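Local coordinates for protein chymotrypsin-like serine protease (Equine arteritis virus, PDB 1MBM) that probably cleaves the viral replicase polyprotein as a chymotrypsin-like serine endopeptidase carrying an alpha/beta C-terminal extension, at residues 17-22 with 26-31; 48-53 with 63-68; 86-89 with 94-97; 139-142 with 146-149; 155-160 with 174-179. All blocks are in the same frame, centred on the assembly; numbering follows the deposited sequence.

Contact 1: residues 17-22 with 26-31; sequences GSVWTR and VVVLTA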
loop_
_atom_site.group_PDB
_atom_site.type_symbol
_atom_site.label_atom_id
_atom_site.label_comp_id
_atom_site.label_asym_id
_atom_site.label_seq_id
_atom_site.Cartn_x
_atom_site.Cartn_y
_atom_site.Cartn_z
ATOM N N GLY A 17 6.968 4.630 5.943
ATOM C CA GLY A 17 5.912 4.691 6.932
ATOM C C GLY A 17 4.933 5.813 6.671
ATOM O O GLY A 17 5.136 6.641 5.785
ATOM N N SER A 18 3.849 5.830 7.439
ATOM C CA SER A 18 2.871 6.896 7.335
ATOM C C SER A 18 2.411 7.292 8.734
ATOM O O SER A 18 2.418 6.476 9.647
ATOM C CB SER A 18 1.707 6.518 6.418
ATOM O OG SER A 18 0.992 5.407 6.905
ATOM N N VAL A 19 2.039 8.556 8.894
ATOM C CA VAL A 19 1.665 9.105 10.197
ATOM C C VAL A 19 0.230 9.633 10.186
ATOM O O VAL A 19 -0.182 10.288 9.246
ATOM C CB VAL A 19 2.633 10.239 10.607
ATOM C CG1 VAL A 19 2.348 10.697 12.012
ATOM C CG2 VAL A 19 4.081 9.749 10.511
ATOM N N TRP A 20 -0.520 9.348 11.242
ATOM C CA TRP A 20 -1.942 9.663 11.276
ATOM C C TRP A 20 -2.424 10.070 12.653
ATOM O O TRP A 20 -1.722 9.893 13.643
ATOM C CB TRP A 20 -2.760 8.439 10.849
ATOM C CG TRP A 20 -2.251 7.750 9.629
ATOM C CD1 TRP A 20 -1.212 6.857 9.558
ATOM C CD2 TRP A 20 -2.756 7.882 8.297
ATOM N NE1 TRP A 20 -1.040 6.438 8.262
ATOM C CE2 TRP A 20 -1.975 7.055 7.466
ATOM C CE3 TRP A 20 -3.787 8.630 7.718
ATOM C CZ2 TRP A 20 -2.190 6.957 6.094
ATOM C CZ3 TRP A 20 -4.002 8.528 6.346
ATOM C CH2 TRP A 20 -3.205 7.699 5.554
ATOM N N THR A 21 -3.649 10.597 12.706
ATOM C CA THR A 21 -4.283 10.944 13.969
ATOM C C THR A 21 -5.432 9.969 14.241
ATOM O O THR A 21 -6.167 9.610 13.324
ATOM C CB THR A 21 -4.821 12.399 13.919
ATOM O OG1 THR A 21 -3.717 13.314 13.868
ATOM C CG2 THR A 21 -5.527 12.769 15.218
ATOM N N ARG A 22 -5.558 9.538 15.496
ATOM C CA ARG A 22 -6.657 8.685 15.944
ATOM C C ARG A 22 -6.913 8.885 17.453
ATOM O O ARG A 22 -6.031 8.644 18.266
ATOM C CB ARG A 22 -6.329 7.218 15.659
ATOM C CG ARG A 22 -7.481 6.243 15.919
ATOM C CD ARG A 22 -7.079 4.776 15.794
ATOM N NE ARG A 22 -5.919 4.461 16.627
ATOM C CZ ARG A 22 -5.091 3.450 16.407
ATOM N NH1 ARG A 22 -5.285 2.645 15.373
ATOM N NH2 ARG A 22 -4.069 3.237 17.227
ATOM N N VAL A 26 -1.148 9.759 18.115
ATOM C CA VAL A 26 -0.513 9.847 16.809
ATOM C C VAL A 26 -0.123 8.430 16.426
ATOM O O VAL A 26 0.545 7.737 17.196
ATOM C CB VAL A 26 0.702 10.789 16.854
ATOM C CG1 VAL A 26 1.544 10.658 15.594
ATOM C CG2 VAL A 26 0.234 12.225 17.047
ATOM N N VAL A 27 -0.578 7.982 15.260
ATOM C CA VAL A 27 -0.373 6.603 14.836
ATOM C C VAL A 27 0.614 6.497 13.682
ATOM O O VAL A 27 0.525 7.241 12.704
ATOM C CB VAL A 27 -1.705 5.960 14.404
ATOM C CG1 VAL A 27 -1.509 4.481 14.068
ATOM C CG2 VAL A 27 -2.745 6.124 15.495
ATOM N N VAL A 28 1.548 5.563 13.796
ATOM C CA VAL A 28 2.552 5.352 12.760
ATOM C C VAL A 28 2.447 3.930 12.202
ATOM O O VAL A 28 2.610 2.967 12.933
ATOM C CB VAL A 28 3.977 5.598 13.327
ATOM C CG1 VAL A 28 5.060 5.318 12.264
ATOM C CG2 VAL A 28 4.099 7.026 13.885
ATOM N N LEU A 29 2.209 3.801 10.905
ATOM C CA LEU A 29 2.118 2.484 10.259
ATOM C C LEU A 29 3.309 2.182 9.361
ATOM O O LEU A 29 3.834 3.077 8.712
ATOM C CB LEU A 29 0.872 2.396 9.390
ATOM C CG LEU A 29 -0.446 2.795 10.034
ATOM C CD1 LEU A 29 -1.575 2.707 9.000
ATOM C CD2 LEU A 29 -0.732 1.932 11.263
ATOM N N THR A 30 3.697 0.912 9.306
ATOM C CA THR A 30 4.770 0.437 8.431
ATOM C C THR A 30 4.654 -1.088 8.370
ATOM O O THR A 30 3.654 -1.656 8.845
ATOM C CB THR A 30 6.188 0.911 8.929
ATOM O OG1 THR A 30 7.199 0.600 7.959
ATOM C CG2 THR A 30 6.644 0.150 10.193
ATOM N N ALA A 31 5.639 -1.739 7.756
ATOM C CA ALA A 31 5.646 -3.195 7.628
ATOM C C ALA A 31 6.472 -3.841 8.742
ATOM O O ALA A 31 7.541 -3.347 9.095
ATOM C CB ALA A 31 6.187 -3.612 6.267
HETATM O O HOH W 1 2.406 3.164 6.207
#
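S18 and L29 face each other as a hydrogen-bonded antiparallel pair, S18 N giving to L29 O and L29 N to S18 O, both at 3.0 Å. Two residues on, W20 and V27 repeat the pattern, and the V27 N to W20 O bond of 2.8 Å is nearly straight (170°). Between these pairs, CA-H...O contacts such as V19 CA to V27 O, 3.3 Å, fill in.

The S18 hydroxyl sits between its own N and carbonyl carbon (chi1 62°), where it receives W20 NE1 at 2.7 Å and donates to a water 2.7 Å from S18 OG; that water in turn donates to L29 O, which thus takes two donors.

Apolar contacts split by face. The W20 indole and L29 cross at about a right angle, W20 NE1 lying 3.8 Å from L29 CD1. On the other face V19 CG1 meets V26 CG1 at 3.7 Å, and V19 also packs on L43 and I45.

A methyl, V27 CG2, lies over the flat face of the charged R22 guanidinium, 3.6 Å from R22 NH2, while salt bridges to E25 and E62 hold that group.

In this hairpin of the N-terminal barrel, the S18 hydroxyl, acceptor and donor at once, fixes the indole's rotation.

Contact 2: residues 48-53 with 63-68; sequences AMLTLT and AVTTQS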
loop_
_atom_site.group_PDB
_atom_site.type_symbol
_atom_site.label_atom_id
_atom_site.label_comp_id
_atom_site.label_asym_id
_atom_site.label_seq_id
_atom_site.Cartn_x
_atom_site.Cartn_y
_atom_site.Cartn_z
ATOM N N ALA A 48 11.711 15.670 12.051
ATOM C CA ALA A 48 11.517 14.812 13.211
ATOM C C ALA A 48 12.134 13.430 13.032
ATOM O O ALA A 48 11.980 12.807 11.990
ATOM C CB ALA A 48 10.034 14.686 13.528
ATOM N N MET A 49 12.842 12.975 14.060
ATOM C CA MET A 49 13.414 11.634 14.100
ATOM C C MET A 49 12.982 11.049 15.439
ATOM O O MET A 49 13.268 11.624 16.495
ATOM C CB MET A 49 14.946 11.663 13.978
ATOM C CG MET A 49 15.571 10.269 13.917
ATOM S SD MET A 49 17.380 10.211 13.799
ATOM C CE MET A 49 17.848 11.320 15.108
ATOM N N LEU A 50 12.280 9.922 15.393
ATOM C CA LEU A 50 11.686 9.330 16.584
ATOM C C LEU A 50 11.778 7.809 16.536
ATOM O O LEU A 50 11.453 7.194 15.522
ATOM C CB LEU A 50 10.207 9.752 16.659
ATOM C CG LEU A 50 9.327 9.421 17.871
ATOM C CD1 LEU A 50 9.953 9.922 19.164
ATOM C CD2 LEU A 50 7.935 10.013 17.706
ATOM N N THR A 51 12.236 7.205 17.623
ATOM C CA THR A 51 12.316 5.755 17.700
ATOM C C THR A 51 11.000 5.254 18.292
ATOM O O THR A 51 10.506 5.815 19.267
ATOM C CB THR A 51 13.513 5.328 18.546
ATOM O OG1 THR A 51 14.709 5.830 17.942
ATOM C CG2 THR A 51 13.707 3.831 18.467
ATOM N N LEU A 52 10.424 4.218 17.685
ATOM C CA LEU A 52 9.132 3.695 18.114
ATOM C C LEU A 52 9.099 2.175 18.308
ATOM O O LEU A 52 9.890 1.457 17.718
ATOM C CB LEU A 52 8.090 4.050 17.064
ATOM C CG LEU A 52 8.031 5.525 16.677
ATOM C CD1 LEU A 52 7.543 5.692 15.244
ATOM C CD2 LEU A 52 7.153 6.257 17.640
ATOM N N THR A 53 8.151 1.715 19.125
ATOM C CA THR A 53 7.890 0.289 19.348
ATOM C C THR A 53 6.572 -0.048 18.640
ATOM O O THR A 53 5.613 0.724 18.721
ATOM C CB THR A 53 7.802 -0.005 20.863
ATOM O OG1 THR A 53 9.127 -0.125 21.398
ATOM C CG2 THR A 53 7.217 -1.375 21.133
ATOM N N ALA A 63 2.532 1.659 15.435
ATOM C CA ALA A 63 3.049 2.289 16.649
ATOM C C ALA A 63 2.176 3.473 17.009
ATOM O O ALA A 63 1.534 4.068 16.138
ATOM C CB ALA A 63 4.483 2.776 16.440
ATOM N N VAL A 64 2.147 3.810 18.292
ATOM C CA VAL A 64 1.430 4.990 18.746
ATOM C C VAL A 64 2.380 5.901 19.511
ATOM O O VAL A 64 3.337 5.440 20.145
ATOM C CB VAL A 64 0.186 4.665 19.608
ATOM C CG1 VAL A 64 -0.818 3.845 18.815
ATOM C CG2 VAL A 64 0.575 3.963 20.905
ATOM N N THR A 65 2.150 7.201 19.388
ATOM C CA THR A 65 2.924 8.200 20.107
ATOM C C THR A 65 1.997 9.389 20.316
ATOM O O THR A 65 0.788 9.252 20.148
ATOM C CB THR A 65 4.268 8.553 19.376
ATOM O OG1 THR A 65 4.905 9.642 20.042
ATOM C CG2 THR A 65 4.044 9.088 17.980
ATOM N N THR A 66 2.531 10.530 20.728
ATOM C CA THR A 66 1.680 11.685 21.003
ATOM C C THR A 66 2.079 12.892 20.166
ATOM O O THR A 66 3.138 12.898 19.518
ATOM C CB THR A 66 1.718 12.067 22.502
ATOM O OG1 THR A 66 3.077 12.238 22.922
ATOM C CG2 THR A 66 1.205 10.928 23.385
ATOM N N GLN A 67 1.224 13.916 20.199
ATOM C CA GLN A 67 1.460 15.163 19.481
ATOM C C GLN A 67 2.708 15.885 19.985
ATOM O O GLN A 67 3.376 16.565 19.221
ATOM C CB GLN A 67 0.241 16.092 19.587
ATOM C CG GLN A 67 -0.904 15.763 18.634
ATOM C CD GLN A 67 -0.580 16.110 17.192
ATOM O OE1 GLN A 67 0.253 16.986 16.926
ATOM N NE2 GLN A 67 -1.236 15.431 16.255
ATOM N N SER A 68 3.025 15.732 21.266
ATOM C CA SER A 68 4.217 16.366 21.832
ATOM C C SER A 68 5.517 15.680 21.398
ATOM O O SER A 68 6.599 16.247 21.512
ATOM C CB SER A 68 4.127 16.413 23.359
ATOM O OG SER A 68 3.804 15.140 23.889
HETATM O O HOH W 2 3.975 2.247 20.112
#
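T53 O accepts a hydrogen bond of 2.6 Å from a water that also takes V64 N at 3.0 Å, and the A63 methyl sits against the same carbonyl, A63 CB 3.3 Å from T53 O. The water thus joins two strands that have begun to splay: their axes approach no closer than 6.6 Å here.

Beyond it, side chains bridge the gap. L52 CB rests on A63 CB at 3.9 Å, and with CG placed beside its backbone N (chi1 -52°) L52 carries CD2 across T65 at about a right angle, 4.1 Å from T65 CB. L50 and T65 reach toward each other tip to tip, L50 CD2 lying 3.8 Å from T65 OG1.

These are the diverging arms of the hairpin of strands 48-57 and 60-65 in the six-stranded antiparallel barrel characteristic of chymotrypsin-like proteases. Over this splayed part each arm is bonded to the strand on its other side: L50 and L52 through the backbone to strand 40-45, A63 and T65 to strand 25-31, while L52 packs inward on V28 and L43.

Contact 3: residues 86-89 with 94-97; sequences PASW and GDEE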
loop_
_atom_site.group_PDB
_atom_site.type_symbol
_atom_site.label_atom_id
_atom_site.label_comp_id
_atom_site.label_asym_id
_atom_site.label_seq_id
_atom_site.Cartn_x
_atom_site.Cartn_y
_atom_site.Cartn_z
ATOM N N PRO A 86 -8.783 0.929 -8.125
ATOM C CA PRO A 86 -7.515 1.631 -7.951
ATOM C C PRO A 86 -7.216 1.912 -6.472
ATOM O O PRO A 86 -8.119 2.051 -5.661
ATOM C CB PRO A 86 -7.747 2.948 -8.700
ATOM C CG PRO A 86 -9.252 3.099 -8.701
ATOM C CD PRO A 86 -9.740 1.714 -8.928
ATOM N N ALA A 87 -5.937 1.963 -6.137
ATOM C CA ALA A 87 -5.497 2.309 -4.797
ATOM C C ALA A 87 -4.172 3.032 -4.938
ATOM O O ALA A 87 -3.467 2.865 -5.937
ATOM C CB ALA A 87 -5.351 1.069 -3.916
ATOM N N SER A 88 -3.850 3.865 -3.962
ATOM C CA SER A 88 -2.606 4.606 -3.996
ATOM C C SER A 88 -1.641 4.015 -2.989
ATOM O O SER A 88 -1.987 3.851 -1.817
ATOM C CB SER A 88 -2.844 6.090 -3.668
ATOM O OG SER A 88 -3.598 6.757 -4.676
ATOM N N TRP A 89 -0.454 3.662 -3.475
ATOM C CA TRP A 89 0.657 3.226 -2.649
ATOM C C TRP A 89 1.404 4.514 -2.332
ATOM O O TRP A 89 1.976 5.130 -3.225
ATOM C CB TRP A 89 1.587 2.291 -3.440
ATOM C CG TRP A 89 1.235 0.822 -3.353
ATOM C CD1 TRP A 89 1.965 -0.160 -2.742
ATOM C CD2 TRP A 89 0.094 0.171 -3.920
ATOM N NE1 TRP A 89 1.335 -1.377 -2.873
ATOM C CE2 TRP A 89 0.183 -1.204 -3.590
ATOM C CE3 TRP A 89 -1.017 0.609 -4.652
ATOM C CZ2 TRP A 89 -0.773 -2.137 -3.985
ATOM C CZ3 TRP A 89 -1.974 -0.322 -5.037
ATOM C CH2 TRP A 89 -1.846 -1.679 -4.699
ATOM N N GLY A 94 6.379 9.754 -3.830
ATOM C CA GLY A 94 5.131 9.992 -4.523
ATOM C C GLY A 94 4.195 8.800 -4.497
ATOM O O GLY A 94 4.606 7.672 -4.198
ATOM N N ASP A 95 2.931 9.064 -4.815
ATOM C CA ASP A 95 1.920 8.033 -4.901
ATOM C C ASP A 95 2.041 7.189 -6.160
ATOM O O ASP A 95 2.158 7.702 -7.276
ATOM C CB ASP A 95 0.522 8.642 -4.870
ATOM C CG ASP A 95 0.136 9.144 -3.500
ATOM O OD1 ASP A 95 0.966 9.058 -2.563
ATOM O OD2 ASP A 95 -0.968 9.663 -3.278
ATOM N N GLU A 96 1.984 5.881 -5.963
ATOM C CA GLU A 96 1.991 4.939 -7.062
ATOM C C GLU A 96 0.553 4.431 -7.201
ATOM O O GLU A 96 0.021 3.809 -6.277
ATOM C CB GLU A 96 2.946 3.801 -6.717
ATOM C CG GLU A 96 3.457 2.985 -7.885
ATOM C CD GLU A 96 4.160 3.815 -8.943
ATOM O OE1 GLU A 96 5.322 4.235 -8.757
ATOM O OE2 GLU A 96 3.538 4.032 -9.979
ATOM N N GLU A 97 -0.093 4.725 -8.327
ATOM C CA GLU A 97 -1.448 4.237 -8.566
ATOM C C GLU A 97 -1.398 2.781 -9.017
ATOM O O GLU A 97 -0.699 2.456 -9.971
ATOM C CB GLU A 97 -2.188 5.091 -9.614
ATOM C CG GLU A 97 -3.580 4.550 -9.931
ATOM C CD GLU A 97 -4.494 5.543 -10.640
ATOM O OE1 GLU A 97 -4.413 5.648 -11.881
ATOM O OE2 GLU A 97 -5.316 6.199 -9.963
#
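W89 and E96 hold each other by two backbone hydrogen bonds of 2.8 Å, W89 N to E96 O and E96 N to W89 O, both almost straight, the first at 177°. Their CB atoms lie 3.9 Å apart on one face of the sheet. E96 O does further duty, lying near the plane of the W89 ring at its edge, 3.7 Å from W89 CE3. The two side chains then part: the E96 chain bends at chi2 (57°), leading the carboxylate away from the indole. On the other face S88 and E97 form the non-hydrogen-bonded pair. The D95 carboxylate comes past S88, D95 OD2 lying 4.1 Å from S88 CB. P86 meets the end of E97 loosely, P86 CB 4.3 Å from E97 OE2.

This is the hairpin of strands 85-91 and 94-100 in the second beta-barrel domain, the half of a chymotrypsin fold that follows the N-terminal barrel. G94 enters its strand with a positive phi, a backbone shape suited to glycine.

Further out, the carboxylates are held from both chain ends: D95 by a salt bridge to R3, E96 by R197 and the backbone N of N196. The W89 ring meets H128 with planes at about 70° and packs on V118 and A137, and S88 bonds through its backbone to V119.

Contact 4: residues 139-142 with 146-149; sequences VTTP and LLGA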
loop_
_atom_site.group_PDB
_atom_site.type_symbol
_atom_site.label_atom_id
_atom_site.label_comp_id
_atom_site.label_asym_id
_atom_site.label_seq_id
_atom_site.Cartn_x
_atom_site.Cartn_y
_atom_site.Cartn_z
ATOM N N VAL A 139 -0.187 -6.954 -0.179
ATOM C CA VAL A 139 -0.584 -5.948 0.800
ATOM C C VAL A 139 -1.168 -6.593 2.058
ATOM O O VAL A 139 -2.007 -7.474 1.972
ATOM C CB VAL A 139 -1.628 -4.989 0.192
ATOM C CG1 VAL A 139 -2.212 -4.038 1.257
ATOM C CG2 VAL A 139 -1.030 -4.210 -1.005
ATOM N N THR A 140 -0.734 -6.158 3.232
ATOM C CA THR A 140 -1.265 -6.744 4.453
ATOM C C THR A 140 -2.262 -5.798 5.098
ATOM O O THR A 140 -1.931 -4.637 5.337
ATOM C CB THR A 140 -0.135 -7.048 5.446
ATOM O OG1 THR A 140 0.740 -8.053 4.901
ATOM C CG2 THR A 140 -0.707 -7.699 6.709
ATOM N N THR A 141 -3.471 -6.285 5.393
ATOM C CA THR A 141 -4.464 -5.459 6.086
ATOM C C THR A 141 -4.186 -5.386 7.597
ATOM O O THR A 141 -3.419 -6.193 8.133
ATOM C CB THR A 141 -5.878 -6.024 5.869
ATOM O OG1 THR A 141 -6.045 -7.201 6.673
ATOM C CG2 THR A 141 -6.061 -6.499 4.432
ATOM N N PRO A 142 -4.776 -4.416 8.299
ATOM C CA PRO A 142 -4.605 -4.330 9.760
ATOM C C PRO A 142 -4.979 -5.600 10.545
ATOM O O PRO A 142 -4.487 -5.775 11.656
ATOM C CB PRO A 142 -5.498 -3.133 10.161
ATOM C CG PRO A 142 -6.321 -2.828 8.944
ATOM C CD PRO A 142 -5.523 -3.256 7.771
ATOM N N LEU A 146 -3.267 -11.297 4.090
ATOM C CA LEU A 146 -2.423 -10.936 2.968
ATOM C C LEU A 146 -3.247 -10.841 1.673
ATOM O O LEU A 146 -3.894 -11.808 1.268
ATOM C CB LEU A 146 -1.255 -11.932 2.811
ATOM C CG LEU A 146 -0.201 -11.550 1.764
ATOM C CD1 LEU A 146 0.805 -10.503 2.304
ATOM C CD2 LEU A 146 0.531 -12.769 1.273
ATOM N N LEU A 147 -3.255 -9.660 1.053
ATOM C CA LEU A 147 -3.945 -9.456 -0.213
ATOM C C LEU A 147 -2.928 -9.610 -1.326
ATOM O O LEU A 147 -1.775 -9.217 -1.156
ATOM C CB LEU A 147 -4.522 -8.032 -0.305
ATOM C CG LEU A 147 -5.386 -7.515 0.854
ATOM C CD1 LEU A 147 -5.915 -6.102 0.549
ATOM C CD2 LEU A 147 -6.521 -8.479 1.174
ATOM N N GLY A 148 -3.356 -10.174 -2.454
ATOM C CA GLY A 148 -2.514 -10.314 -3.632
ATOM C C GLY A 148 -1.931 -11.698 -3.921
ATOM O O GLY A 148 -1.185 -11.857 -4.884
ATOM N N ALA A 149 -2.278 -12.698 -3.114
ATOM C CA ALA A 149 -1.671 -14.031 -3.236
ATOM C C ALA A 149 -2.510 -15.092 -3.944
ATOM O O ALA A 149 -2.076 -16.244 -4.065
ATOM C CB ALA A 149 -1.268 -14.538 -1.868
#
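V139 and L147 form an antiparallel hydrogen-bonded pair, V139 N giving to L147 O at 2.9 Å and L147 N to V139 O at 2.7 Å; the second bond is nearly straight (172°). Next to it T140 and L146 stand as a non-hydrogen-bonded pair with CA atoms 4.6 Å apart.

Side chains of the paired residues divide by face. On that of V139, the CB atoms of V139 and L147 lie 4.2 Å apart, and L147 CB comes within 3.4 Å of V139 O. L147 CG is set beside its own backbone N (chi1 -51°), a turn that lets the isobutyl group reach along to T141, beyond the paired residues. There the two side chains cross at about a right angle, and T141 CG2 touches L147 CG at 3.8 Å. On the other face T140 and L146 slant across each other, T140 OG1 lying 3.6 Å from the L146 CD1 methyl; that hydroxyl is hydrogen-bonded to T129 OG1.

The pair closes a short hairpin at the margin of the second barrel. In the turn, T141 OG1 bonds to K145 N and S143 OG. T140 touches D59 and F60 of the first barrel; D59 is probably the acid of a Ser-His-Asp triad with H33 and S114. Beside that probable catalytic acid, then, two backbone bonds hold the strands, L147 packs on the buried side and L146 at the exposed edge, while the T140 and T141 hydroxyls each have hydrogen-bond partners outside the two segments.

Contact 5: residues 155-160 with 174-179; sequences SSLSKH and DNIIAD
S155 and D179 are brought together by matching torsions: in each the first side-chain atom beyond CB sits between the backbone N and the carbonyl carbon, at chi1 61° for S155 and 66° for D179. The hydroxyl then lies on the same side as the S155 amide, and the carboxylate meets both. S155 OG donates to D179 OD2 at 2.6 Å, and S155 N to D179 OD1 at 3.0 Å with an angle of 153° at the hydrogen. Each oxygen uses its syn lone pair; the carboxylate takes both donors of S155, one on each oxygen, which fixes its rotation. S155 lies in the first turn of helix 154-158, where a carboxylate would probably be favoured by the helix dipole.

The contact belongs to the alpha/beta C-terminal extension that sets this protease apart. Here helix 154-158 follows directly on strand 152-153, which runs parallel to strand 176-177, and A178 then centres an inverse gamma turn leading to D179.

Deeper in, L157 CD2 meets I176 CD1 at 4.2 Å. L157 also packs on V152 and T84, while I176 lies against L154 and V104. T153 adds a weak hydrogen bond to the S155 hydroxyl, and D179 touches the T153 side chain as well.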
loop_
_atom_site.group_PDB
_atom_site.type_symbol
_atom_site.label_atom_id
_atom_site.label_comp_id
_atom_site.label_asym_id
_atom_site.label_seq_id
_atom_site.Cartn_x
_atom_site.Cartn_y
_atom_site.Cartn_z
ATOM N N SER A 155 -12.334 -11.593 -16.598
ATOM C CA SER A 155 -13.769 -11.310 -16.662
ATOM C C SER A 155 -14.325 -10.953 -15.282
ATOM O O SER A 155 -15.050 -9.971 -15.142
ATOM C CB SER A 155 -14.539 -12.477 -17.275
ATOM O OG SER A 155 -14.387 -13.637 -16.488
ATOM N N SER A 156 -13.962 -11.732 -14.266
ATOM C CA SER A 156 -14.415 -11.464 -12.900
ATOM C C SER A 156 -13.926 -10.099 -12.413
ATOM O O SER A 156 -14.693 -9.337 -11.830
ATOM C CB SER A 156 -13.972 -12.578 -11.939
ATOM O OG SER A 156 -14.092 -12.168 -10.588
ATOM N N LEU A 157 -12.650 -9.801 -12.674
ATOM C CA LEU A 157 -12.057 -8.518 -12.331
ATOM C C LEU A 157 -12.788 -7.378 -13.063
ATOM O O LEU A 157 -13.051 -6.319 -12.487
ATOM C CB LEU A 157 -10.576 -8.533 -12.736
ATOM C CG LEU A 157 -9.539 -7.562 -12.177
ATOM C CD1 LEU A 157 -9.643 -7.413 -10.655
ATOM C CD2 LEU A 157 -8.147 -8.052 -12.580
ATOM N N SER A 158 -13.132 -7.622 -14.327
ATOM C CA SER A 158 -13.772 -6.619 -15.185
ATOM C C SER A 158 -15.133 -6.091 -14.701
ATOM O O SER A 158 -15.498 -4.955 -14.987
ATOM C CB SER A 158 -13.881 -7.155 -16.611
ATOM O OG SER A 158 -12.586 -7.332 -17.155
ATOM N N LYS A 159 -15.865 -6.914 -13.959
ATOM C CA LYS A 159 -17.150 -6.520 -13.378
ATOM C C LYS A 159 -17.046 -5.248 -12.532
ATOM O O LYS A 159 -18.023 -4.502 -12.399
ATOM C CB LYS A 159 -17.673 -7.634 -12.459
ATOM C CG LYS A 159 -18.211 -8.859 -13.165
ATOM C CD LYS A 159 -18.791 -9.846 -12.152
ATOM C CE LYS A 159 -17.833 -10.030 -10.974
ATOM N NZ LYS A 159 -18.330 -11.005 -9.973
ATOM N N HIS A 160 -15.865 -5.006 -11.963
ATOM C CA HIS A 160 -15.670 -3.882 -11.061
ATOM C C HIS A 160 -15.195 -2.588 -11.705
ATOM O O HIS A 160 -14.907 -1.615 -10.999
ATOM C CB HIS A 160 -14.676 -4.299 -9.979
ATOM C CG HIS A 160 -15.096 -5.526 -9.237
ATOM N ND1 HIS A 160 -16.040 -5.492 -8.236
ATOM C CD2 HIS A 160 -14.718 -6.823 -9.361
ATOM C CE1 HIS A 160 -16.217 -6.714 -7.763
ATOM N NE2 HIS A 160 -15.429 -7.539 -8.430
ATOM N N ASP A 174 0.644 -14.249 -14.177
ATOM C CA ASP A 174 -0.050 -15.518 -14.371
ATOM C C ASP A 174 -1.240 -15.699 -13.437
ATOM O O ASP A 174 -2.161 -16.448 -13.752
ATOM C CB ASP A 174 0.926 -16.691 -14.208
ATOM C CG ASP A 174 1.816 -16.874 -15.419
ATOM O OD1 ASP A 174 2.188 -15.856 -16.040
ATOM O OD2 ASP A 174 2.184 -17.995 -15.835
ATOM N N ASN A 175 -1.234 -14.994 -12.309
ATOM C CA ASN A 175 -2.346 -15.067 -11.364
ATOM C C ASN A 175 -3.595 -14.277 -11.799
ATOM O O ASN A 175 -4.624 -14.300 -11.127
ATOM C CB ASN A 175 -1.895 -14.730 -9.932
ATOM C CG ASN A 175 -1.140 -15.887 -9.272
ATOM O OD1 ASN A 175 -0.644 -15.770 -8.138
ATOM N ND2 ASN A 175 -1.053 -17.015 -9.979
ATOM N N ILE A 176 -3.490 -13.576 -12.925
ATOM C CA ILE A 176 -4.652 -12.960 -13.545
ATOM C C ILE A 176 -4.933 -13.841 -14.764
ATOM O O ILE A 176 -4.158 -13.868 -15.719
ATOM C CB ILE A 176 -4.399 -11.495 -13.944
ATOM C CG1 ILE A 176 -4.320 -10.617 -12.704
ATOM C CG2 ILE A 176 -5.562 -10.972 -14.756
ATOM C CD1 ILE A 176 -4.064 -9.153 -12.994
ATOM N N ILE A 177 -6.010 -14.612 -14.686
ATOM C CA ILE A 177 -6.349 -15.576 -15.724
ATOM C C ILE A 177 -7.015 -14.893 -16.917
ATOM O O ILE A 177 -8.129 -14.396 -16.816
ATOM C CB ILE A 177 -7.241 -16.675 -15.123
ATOM C CG1 ILE A 177 -6.477 -17.367 -13.985
ATOM C CG2 ILE A 177 -7.666 -17.679 -16.189
ATOM C CD1 ILE A 177 -7.311 -18.327 -13.157
ATOM N N ALA A 178 -6.308 -14.853 -18.039
ATOM C CA ALA A 178 -6.800 -14.165 -19.236
ATOM C C ALA A 178 -7.884 -14.964 -19.971
ATOM O O ALA A 178 -7.574 -15.763 -20.846
ATOM C CB ALA A 178 -5.635 -13.845 -20.166
ATOM N N ASP A 179 -9.149 -14.738 -19.614
ATOM C CA ASP A 179 -10.259 -15.508 -20.184
ATOM C C ASP A 179 -11.193 -14.694 -21.094
ATOM O O ASP A 179 -12.272 -15.155 -21.464
ATOM C CB ASP A 179 -11.076 -16.158 -19.067
ATOM C CG ASP A 179 -11.793 -15.137 -18.198
ATOM O OD1 ASP A 179 -11.349 -13.962 -18.138
ATOM O OD2 ASP A 179 -12.814 -15.428 -17.536
#

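From the N terminus, the five contacts close one after another, none enclosing or crossing another. Contact 1 closes a hairpin with three residues between its segments, and contact 2 a wider loop of nine. Probable backbone hydrogen bonds, V26 O with T65 N and V28 N with A63 O, join them, strands 25-31 and 60-65 being neighbours in the first barrel. The chain passes to the second barrel, where contact 3 closes a four-residue link and contact 4 a three-residue one; W89 CZ2 packs on V139 CG2 at 3.6 Å. Contact 5 closes thirteen residues within the C-terminal extension, its centre about 33 Å from that of contact 1 and about 18 Å from that of contact 4.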